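Local atomic coordinates of tRNA dimethylallyltransferase (PDB entry 3EXA), a protein that probably transfers a dimethylallyl group from dimethylallyl diphosphate onto adenine 37 of tRNAs that read codons beginning with uridine. Residues 135-147 / 155-169. Sequence-based numbering, arbitrary orientation.
Sequences GVQALHDKLSKID and HPNNYRRVIRALEII
Leu143 enters as a knob into a hole formed by Val162, Ala165, Leu166 and Ile169, tying helix 136-144 to helix 159-171. With its CG anti to the backbone N (chi1 -178°), CD2 is set between the ends of Leu166 and Ile169, 3.4 Å from Ile169 CD1, while Leu166 CD2 presses against its CB; the fit is tight. Ile169 CD1 also meets Ile146 CG2 at 3.5 Å. One turn earlier, Leu139 forks: CD1 reaches Leu166 CD1 at 3.5 Å, whereas CD2 turns to Ile163 CG1, and Val162 CG1 slides in beside its CG. Pro156, in the turn ahead of helix 159-171, sets its CB over one face of the His140 ring in a CH-pi contact, 3.9 Å from the centroid and displaced toward the rim. His140 NE2 hydrogen-bonds to Ile154 O, which helps to hold the ring's orientation. A water bridges the two backbones by donating to Val136 O and to Pro156 O, the latter at 2.6 Å. Over these segments the axes approach to 9.9 Å and run in the same general direction, inclined by 30°, connected through the short helix 148-151, whose Ala151 touches Leu143. Residues 160-164 probably contact the substrate tRNA. Helix 121-133 packs on Leu139 and Leu166 through Phe130, Val131 and Leu127, completing a small helical bundle that projects far from the parallel sheet, with Tyr159 and Arg164 meeting the second subunit.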
ATOM      1  N   GLY A 135      23.819   1.481 -15.023  1.00 35.16           N
ATOM      2  CA  GLY A 135      23.251   0.537 -15.974  1.00 42.37           C
ATOM      3  C   GLY A 135      21.909  -0.064 -15.575  1.00 43.53           C
ATOM      4  O   GLY A 135      21.486   0.028 -14.419  1.00 39.50           O
ATOM      5  N   VAL A 136      21.225  -0.677 -16.537  1.00 41.05           N
ATOM      6  CA  VAL A 136      19.955  -1.311 -16.238  1.00 31.15           C
ATOM      7  C   VAL A 136      20.300  -2.662 -15.620  1.00 31.98           C
ATOM      8  O   VAL A 136      19.529  -3.213 -14.836  1.00 36.68           O
ATOM      9  CB  VAL A 136      19.081  -1.506 -17.497  1.00 29.17           C
ATOM     10  CG1 VAL A 136      19.638  -2.611 -18.373  1.00 27.32           C
ATOM     11  CG2 VAL A 136      17.663  -1.805 -17.086  1.00 30.10           C
ATOM     12  N   GLN A 137      21.470  -3.197 -15.951  1.00 26.67           N
ATOM     13  CA  GLN A 137      21.855  -4.472 -15.366  1.00 31.58           C
ATOM     14  C   GLN A 137      22.420  -4.237 -13.960  1.00 27.59           C
ATOM     15  O   GLN A 137      22.495  -5.170 -13.154  1.00 28.62           O
ATOM     16  CB  GLN A 137      22.886  -5.201 -16.230  1.00 35.44           C
ATOM     17  CG  GLN A 137      24.287  -4.674 -16.085  1.00 44.65           C
ATOM     18  CD  GLN A 137      25.334  -5.666 -16.544  1.00 54.59           C
ATOM     19  OE1 GLN A 137      26.531  -5.380 -16.495  1.00 60.43           O
ATOM     20  NE2 GLN A 137      24.893  -6.840 -16.991  1.00 51.64           N
ATOM     21  N   ALA A 138      22.823  -3.001 -13.665  1.00 21.49           N
ATOM     22  CA  ALA A 138      23.333  -2.676 -12.328  1.00 19.57           C
ATOM     23  C   ALA A 138      22.161  -2.755 -11.343  1.00 23.77           C
ATOM     24  O   ALA A 138      22.301  -3.226 -10.208  1.00 24.33           O
ATOM     25  CB  ALA A 138      23.940  -1.278 -12.306  1.00  9.14           C
ATOM     26  N   LEU A 139      20.999  -2.290 -11.794  1.00 24.72           N
ATOM     27  CA  LEU A 139      19.788  -2.323 -10.982  1.00 26.21           C
ATOM     28  C   LEU A 139      19.388  -3.788 -10.827  1.00 31.38           C
ATOM     29  O   LEU A 139      18.759  -4.190  -9.842  1.00 32.40           O
ATOM     30  CB  LEU A 139      18.662  -1.563 -11.676  1.00 17.04           C
ATOM     31  CG  LEU A 139      17.334  -1.653 -10.933  1.00 18.55           C
ATOM     32  CD1 LEU A 139      17.471  -0.941  -9.622  1.00 13.02           C
ATOM     33  CD2 LEU A 139      16.217  -1.049 -11.759  1.00 26.26           C
ATOM     34  N   HIS A 140      19.775  -4.569 -11.829  1.00 30.08           N
ATOM     35  CA  HIS A 140      19.508  -5.990 -11.873  1.00 32.86           C
ATOM     36  C   HIS A 140      20.459  -6.671 -10.899  1.00 35.63           C
ATOM     37  O   HIS A 140      20.072  -7.586 -10.168  1.00 33.03           O
ATOM     38  CB  HIS A 140      19.727  -6.505 -13.298  1.00 32.62           C
ATOM     39  CG  HIS A 140      19.183  -7.878 -13.535  1.00 37.16           C
ATOM     40  ND1 HIS A 140      19.925  -9.021 -13.325  1.00 37.87           N
ATOM     41  CD2 HIS A 140      17.961  -8.293 -13.942  1.00 35.23           C
ATOM     42  CE1 HIS A 140      19.181 -10.080 -13.592  1.00 33.92           C
ATOM     43  NE2 HIS A 140      17.985  -9.665 -13.967  1.00 37.53           N
ATOM     44  N   ASP A 141      21.707  -6.218 -10.875  1.00 37.12           N
ATOM     45  CA  ASP A 141      22.671  -6.806  -9.954  1.00 37.28           C
ATOM     46  C   ASP A 141      22.240  -6.496  -8.525  1.00 37.24           C
ATOM     47  O   ASP A 141      22.451  -7.304  -7.620  1.00 33.09           O
ATOM     48  CB  ASP A 141      24.084  -6.275 -10.215  1.00 29.62           C
ATOM     49  CG  ASP A 141      24.643  -6.736 -11.553  1.00 33.72           C
ATOM     50  OD1 ASP A 141      24.426  -7.913 -11.921  1.00 28.24           O
ATOM     51  OD2 ASP A 141      25.309  -5.928 -12.235  1.00 35.52           O
ATOM     52  N   LYS A 142      21.624  -5.331  -8.330  1.00 34.73           N
ATOM     53  CA  LYS A 142      21.158  -4.929  -7.005  1.00 29.94           C
ATOM     54  C   LYS A 142      20.153  -5.942  -6.472  1.00 33.14           C
ATOM     55  O   LYS A 142      20.223  -6.360  -5.317  1.00 34.27           O
ATOM     56  CB  LYS A 142      20.498  -3.546  -7.056  1.00 26.78           C
ATOM     57  CG  LYS A 142      19.866  -3.119  -5.726  1.00 33.26           C
ATOM     58  CD  LYS A 142      19.177  -1.758  -5.827  1.00 34.45           C
ATOM     59  CE  LYS A 142      20.178  -0.599  -5.873  1.00 37.98           C
ATOM     60  NZ  LYS A 142      20.892  -0.371  -4.568  1.00 35.74           N
ATOM     61  N   LEU A 143      19.217  -6.334  -7.325  1.00 33.28           N
ATOM     62  CA  LEU A 143      18.196  -7.287  -6.935  1.00 31.63           C
ATOM     63  C   LEU A 143      18.781  -8.696  -6.829  1.00 33.70           C
ATOM     64  O   LEU A 143      18.379  -9.477  -5.969  1.00 29.09           O
ATOM     65  CB  LEU A 143      17.050  -7.225  -7.950  1.00 32.49           C
ATOM     66  CG  LEU A 143      15.803  -8.090  -7.779  1.00 35.77           C
ATOM     67  CD1 LEU A 143      16.030  -9.435  -8.434  1.00 38.08           C
ATOM     68  CD2 LEU A 143      15.459  -8.231  -6.306  1.00 32.56           C
ATOM     69  N   SER A 144      19.752  -8.996  -7.691  1.00 34.97           N
ATOM     70  CA  SER A 144      20.420 -10.305  -7.733  1.00 33.56           C
ATOM     71  C   SER A 144      21.193 -10.595  -6.438  1.00 33.03           C
ATOM     72  O   SER A 144      21.361 -11.751  -6.043  1.00 31.84           O
ATOM     73  CB  SER A 144      21.374 -10.351  -8.942  1.00 34.06           C
ATOM     74  OG  SER A 144      21.851 -11.655  -9.210  1.00 35.74           O
ATOM     75  N   LYS A 145      21.661  -9.538  -5.782  1.00 33.53           N
ATOM     76  CA  LYS A 145      22.405  -9.671  -4.536  1.00 37.93           C
ATOM     77  C   LYS A 145      21.459  -9.797  -3.336  1.00 45.74           C
ATOM     78  O   LYS A 145      21.876 -10.191  -2.243  1.00 44.87           O
ATOM     79  CB  LYS A 145      23.320  -8.457  -4.334  1.00 29.72           C
ATOM     80  CG  LYS A 145      24.092  -8.471  -3.023  1.00 28.94           C
ATOM     81  CD  LYS A 145      24.531  -7.083  -2.619  1.00 40.97           C
ATOM     82  CE  LYS A 145      25.001  -7.047  -1.166  1.00 47.26           C
ATOM     83  NZ  LYS A 145      25.177  -5.640  -0.661  1.00 43.62           N
ATOM     84  N   ILE A 146      20.187  -9.459  -3.545  1.00 48.81           N
ATOM     85  CA  ILE A 146      19.175  -9.518  -2.487  1.00 49.90           C
ATOM     86  C   ILE A 146      18.220 -10.698  -2.719  1.00 49.18           C
ATOM     87  O   ILE A 146      17.416 -11.045  -1.856  1.00 50.06           O
ATOM     88  CB  ILE A 146      18.364  -8.178  -2.432  1.00 47.92           C
ATOM     89  CG1 ILE A 146      17.969  -7.840  -0.990  1.00 52.55           C
ATOM     90  CG2 ILE A 146      17.120  -8.285  -3.286  1.00 48.31           C
ATOM     91  CD1 ILE A 146      16.919  -8.755  -0.380  1.00 52.65           C
ATOM     92  N   ASP A 147      18.327 -11.318  -3.888  1.00 51.98           N
ATOM     93  CA  ASP A 147      17.480 -12.454  -4.241  1.00 52.74           C
ATOM     94  C   ASP A 147      17.822 -12.901  -5.661  1.00 55.61           C
ATOM     95  O   ASP A 147      17.135 -12.550  -6.623  1.00 54.58           O
ATOM     96  CB  ASP A 147      16.001 -12.064  -4.165  1.00 54.78           C
ATOM     97  CG  ASP A 147      15.076 -13.195  -4.580  1.00 58.77           C
ATOM     98  OD1 ASP A 147      13.849 -12.965  -4.658  1.00 62.01           O
ATOM     99  OD2 ASP A 147      15.575 -14.314  -4.827  1.00 62.01           O
ATOM    100  N   HIS A 155      14.598 -10.678 -17.280  1.00 47.57           N
ATOM    101  CA  HIS A 155      15.602 -10.115 -18.189  1.00 44.34           C
ATOM    102  C   HIS A 155      16.004  -8.748 -17.657  1.00 38.60           C
ATOM    103  O   HIS A 155      15.152  -7.925 -17.335  1.00 29.52           O
ATOM    104  CB  HIS A 155      15.027  -9.938 -19.593  1.00 48.55           C
ATOM    105  CG  HIS A 155      16.063  -9.776 -20.664  1.00 57.50           C
ATOM    106  ND1 HIS A 155      15.842  -9.034 -21.805  1.00 64.13           N
ATOM    107  CD2 HIS A 155      17.294 -10.325 -20.809  1.00 62.32           C
ATOM    108  CE1 HIS A 155      16.888  -9.136 -22.607  1.00 64.39           C
ATOM    109  NE2 HIS A 155      17.782  -9.915 -22.025  1.00 64.50           N
ATOM    110  N   PRO A 156      17.315  -8.485 -17.573  1.00 42.36           N
ATOM    111  CA  PRO A 156      17.799  -7.196 -17.068  1.00 43.70           C
ATOM    112  C   PRO A 156      17.251  -5.943 -17.777  1.00 38.34           C
ATOM    113  O   PRO A 156      17.205  -4.868 -17.179  1.00 38.73           O
ATOM    114  CB  PRO A 156      19.327  -7.342 -17.151  1.00 41.93           C
ATOM    115  CG  PRO A 156      19.537  -8.388 -18.201  1.00 38.96           C
ATOM    116  CD  PRO A 156      18.436  -9.366 -17.950  1.00 38.34           C
ATOM    117  N   ASN A 157      16.821  -6.085 -19.030  1.00 33.91           N
ATOM    118  CA  ASN A 157      16.259  -4.960 -19.795  1.00 32.97           C
ATOM    119  C   ASN A 157      14.827  -4.642 -19.334  1.00 31.53           C
ATOM    120  O   ASN A 157      14.236  -3.636 -19.733  1.00 27.84           O
ATOM    121  CB  ASN A 157      16.237  -5.275 -21.308  1.00 32.92           C
ATOM    122  CG  ASN A 157      17.578  -5.013 -22.001  1.00 32.95           C
ATOM    123  OD1 ASN A 157      18.602  -5.586 -21.641  1.00 35.69           O
ATOM    124  ND2 ASN A 157      17.563  -4.146 -23.012  1.00 36.74           N
ATOM    125  N   ASN A 158      14.263  -5.507 -18.501  1.00 30.44           N
ATOM    126  CA  ASN A 158      12.910  -5.281 -18.010  1.00 32.86           C
ATOM    127  C   ASN A 158      12.997  -4.590 -16.649  1.00 28.95           C
ATOM    128  O   ASN A 158      12.515  -5.117 -15.656  1.00 28.84           O
ATOM    129  CB  ASN A 158      12.177  -6.618 -17.866  1.00 33.30           C
ATOM    130  CG  ASN A 158      10.672  -6.453 -17.766  1.00 37.90           C
ATOM    131  OD1 ASN A 158      10.160  -5.335 -17.654  1.00 46.28           O
ATOM    132  ND2 ASN A 158       9.952  -7.570 -17.805  1.00 32.74           N
ATOM    133  N   TYR A 159      13.607  -3.407 -16.622  1.00 31.66           N
ATOM    134  CA  TYR A 159      13.792  -2.643 -15.395  1.00 28.45           C
ATOM    135  C   TYR A 159      12.501  -2.358 -14.643  1.00 34.40           C
ATOM    136  O   TYR A 159      12.510  -2.187 -13.420  1.00 37.11           O
ATOM    137  CB  TYR A 159      14.480  -1.314 -15.687  1.00 26.86           C
ATOM    138  CG  TYR A 159      13.604  -0.316 -16.421  1.00 31.56           C
ATOM    139  CD1 TYR A 159      13.605  -0.244 -17.817  1.00 26.39           C
ATOM    140  CD2 TYR A 159      12.779   0.569 -15.713  1.00 33.39           C
ATOM    141  CE1 TYR A 159      12.813   0.684 -18.491  1.00 23.84           C
ATOM    142  CE2 TYR A 159      11.978   1.498 -16.376  1.00 29.44           C
ATOM    143  CZ  TYR A 159      12.002   1.554 -17.764  1.00 32.64           C
ATOM    144  OH  TYR A 159      11.232   2.502 -18.410  1.00 22.38           O
ATOM    145  N   ARG A 160      11.393  -2.288 -15.367  1.00 30.79           N
ATOM    146  CA  ARG A 160      10.111  -2.020 -14.736  1.00 34.33           C
ATOM    147  C   ARG A 160       9.751  -3.156 -13.785  1.00 33.01           C
ATOM    148  O   ARG A 160       9.292  -2.924 -12.664  1.00 32.85           O
ATOM    149  CB  ARG A 160       9.015  -1.868 -15.793  1.00 45.20           C
ATOM    150  CG  ARG A 160       7.941  -0.896 -15.371  1.00 51.58           C
ATOM    151  CD  ARG A 160       8.552   0.486 -15.216  1.00 56.45           C
ATOM    152  NE  ARG A 160       8.007   1.208 -14.069  1.00 53.62           N
ATOM    153  CZ  ARG A 160       8.368   2.440 -13.727  1.00 49.72           C
ATOM    154  NH1 ARG A 160       9.279   3.093 -14.442  1.00 41.44           N
ATOM    155  NH2 ARG A 160       7.819   3.017 -12.671  1.00 45.69           N
ATOM    156  N   ARG A 161       9.968  -4.384 -14.241  1.00 32.57           N
ATOM    157  CA  ARG A 161       9.673  -5.565 -13.444  1.00 34.32           C
ATOM    158  C   ARG A 161      10.722  -5.757 -12.343  1.00 30.91           C
ATOM    159  O   ARG A 161      10.448  -6.377 -11.318  1.00 23.13           O
ATOM    160  CB  ARG A 161       9.611  -6.794 -14.354  1.00 37.02           C
ATOM    161  CG  ARG A 161       9.159  -8.072 -13.673  1.00 48.52           C
ATOM    162  CD  ARG A 161       8.967  -9.183 -14.701  1.00 60.90           C
ATOM    163  NE  ARG A 161       8.706 -10.483 -14.082  1.00 62.32           N
ATOM    164  CZ  ARG A 161       8.426 -11.592 -14.764  1.00 66.59           C
ATOM    165  NH1 ARG A 161       8.368 -11.564 -16.090  1.00 63.24           N
ATOM    166  NH2 ARG A 161       8.206 -12.730 -14.118  1.00 65.97           N
ATOM    167  N   VAL A 162      11.920  -5.219 -12.553  1.00 31.02           N
ATOM    168  CA  VAL A 162      12.975  -5.321 -11.553  1.00 26.78           C
ATOM    169  C   VAL A 162      12.684  -4.320 -10.442  1.00 23.51           C
ATOM    170  O   VAL A 162      12.884  -4.609  -9.268  1.00 30.43           O
ATOM    171  CB  VAL A 162      14.358  -5.037 -12.171  1.00 26.46           C
ATOM    172  CG1 VAL A 162      15.419  -4.913 -11.080  1.00 27.58           C
ATOM    173  CG2 VAL A 162      14.721  -6.160 -13.132  1.00 23.80           C
ATOM    174  N   ILE A 163      12.204  -3.140 -10.802  1.00 20.51           N
ATOM    175  CA  ILE A 163      11.879  -2.157  -9.777  1.00 28.22           C
ATOM    176  C   ILE A 163      10.752  -2.703  -8.899  1.00 22.37           C
ATOM    177  O   ILE A 163      10.746  -2.517  -7.687  1.00 19.58           O
ATOM    178  CB  ILE A 163      11.433  -0.821 -10.403  1.00 27.75           C
ATOM    179  CG1 ILE A 163      12.661  -0.084 -10.946  1.00 32.24           C
ATOM    180  CG2 ILE A 163      10.684   0.023  -9.373  1.00 26.80           C
ATOM    181  CD1 ILE A 163      12.351   1.204 -11.633  1.00 24.52           C
ATOM    182  N   ARG A 164       9.794  -3.371  -9.528  1.00 30.20           N
ATOM    183  CA  ARG A 164       8.662  -3.944  -8.813  1.00 27.56           C
ATOM    184  C   ARG A 164       9.147  -4.954  -7.774  1.00 28.56           C
ATOM    185  O   ARG A 164       8.682  -4.961  -6.636  1.00 29.33           O
ATOM    186  CB  ARG A 164       7.724  -4.617  -9.815  1.00 31.21           C
ATOM    187  CG  ARG A 164       6.720  -5.583  -9.211  1.00 41.60           C
ATOM    188  CD  ARG A 164       5.677  -4.878  -8.360  1.00 49.34           C
ATOM    189  NE  ARG A 164       4.323  -5.164  -8.829  1.00 55.25           N
ATOM    190  CZ  ARG A 164       3.814  -6.386  -8.970  1.00 62.55           C
ATOM    191  NH1 ARG A 164       4.543  -7.458  -8.681  1.00 64.47           N
ATOM    192  NH2 ARG A 164       2.572  -6.539  -9.409  1.00 64.55           N
ATOM    193  N   ALA A 165      10.087  -5.805  -8.171  1.00 31.48           N
ATOM    194  CA  ALA A 165      10.633  -6.822  -7.275  1.00 25.51           C
ATOM    195  C   ALA A 165      11.319  -6.208  -6.061  1.00 23.71           C
ATOM    196  O   ALA A 165      11.160  -6.689  -4.941  1.00 26.71           O
ATOM    197  CB  ALA A 165      11.617  -7.705  -8.029  1.00 23.07           C
ATOM    198  N   LEU A 166      12.086  -5.149  -6.284  1.00 16.69           N
ATOM    199  CA  LEU A 166      12.792  -4.504  -5.189  1.00 21.14           C
ATOM    200  C   LEU A 166      11.835  -3.784  -4.236  1.00 27.20           C
ATOM    201  O   LEU A 166      12.118  -3.668  -3.045  1.00 24.64           O
ATOM    202  CB  LEU A 166      13.836  -3.519  -5.735  1.00 21.59           C
ATOM    203  CG  LEU A 166      14.940  -4.101  -6.646  1.00 28.07           C
ATOM    204  CD1 LEU A 166      15.645  -2.980  -7.407  1.00 21.39           C
ATOM    205  CD2 LEU A 166      15.935  -4.889  -5.814  1.00 27.66           C
ATOM    206  N   GLU A 167      10.702  -3.303  -4.743  1.00 27.34           N
ATOM    207  CA  GLU A 167       9.759  -2.606  -3.872  1.00 30.23           C
ATOM    208  C   GLU A 167       9.033  -3.611  -2.989  1.00 29.79           C
ATOM    209  O   GLU A 167       8.812  -3.363  -1.805  1.00 23.61           O
ATOM    210  CB  GLU A 167       8.718  -1.812  -4.677  1.00 32.17           C
ATOM    211  CG  GLU A 167       9.257  -0.735  -5.614  1.00 34.09           C
ATOM    212  CD  GLU A 167       8.143   0.127  -6.207  1.00 32.25           C
ATOM    213  OE1 GLU A 167       7.650   1.031  -5.505  1.00 43.01           O
ATOM    214  OE2 GLU A 167       7.743  -0.105  -7.366  1.00 28.22           O
ATOM    215  N   ILE A 168       8.656  -4.741  -3.577  1.00 32.43           N
ATOM    216  CA  ILE A 168       7.956  -5.781  -2.837  1.00 32.42           C
ATOM    217  C   ILE A 168       8.828  -6.298  -1.696  1.00 35.12           C
ATOM    218  O   ILE A 168       8.338  -6.544  -0.592  1.00 38.47           O
ATOM    219  CB  ILE A 168       7.569  -6.954  -3.754  1.00 30.75           C
ATOM    220  CG1 ILE A 168       6.440  -6.514  -4.700  1.00 37.79           C
ATOM    221  CG2 ILE A 168       7.153  -8.153  -2.916  1.00 36.14           C
ATOM    222  CD1 ILE A 168       5.947  -7.601  -5.660  1.00 20.96           C
ATOM    223  N   ILE A 169      10.124  -6.444  -1.965  1.00 36.95           N
ATOM    224  CA  ILE A 169      11.081  -6.931  -0.970  1.00 28.46           C
ATOM    225  C   ILE A 169      11.212  -5.936   0.176  1.00 30.78           C
ATOM    226  O   ILE A 169      11.177  -6.317   1.352  1.00 33.88           O
ATOM    227  CB  ILE A 169      12.473  -7.183  -1.619  1.00 27.25           C
ATOM    228  CG1 ILE A 169      12.372  -8.368  -2.589  1.00 23.20           C
ATOM    229  CG2 ILE A 169      13.530  -7.434  -0.540  1.00 26.60           C
ATOM    230  CD1 ILE A 169      13.615  -8.624  -3.438  1.00 19.59           C
TER
HETATM  231  O   HOH W   1      16.593  -3.690 -14.888  1.00 29.61           O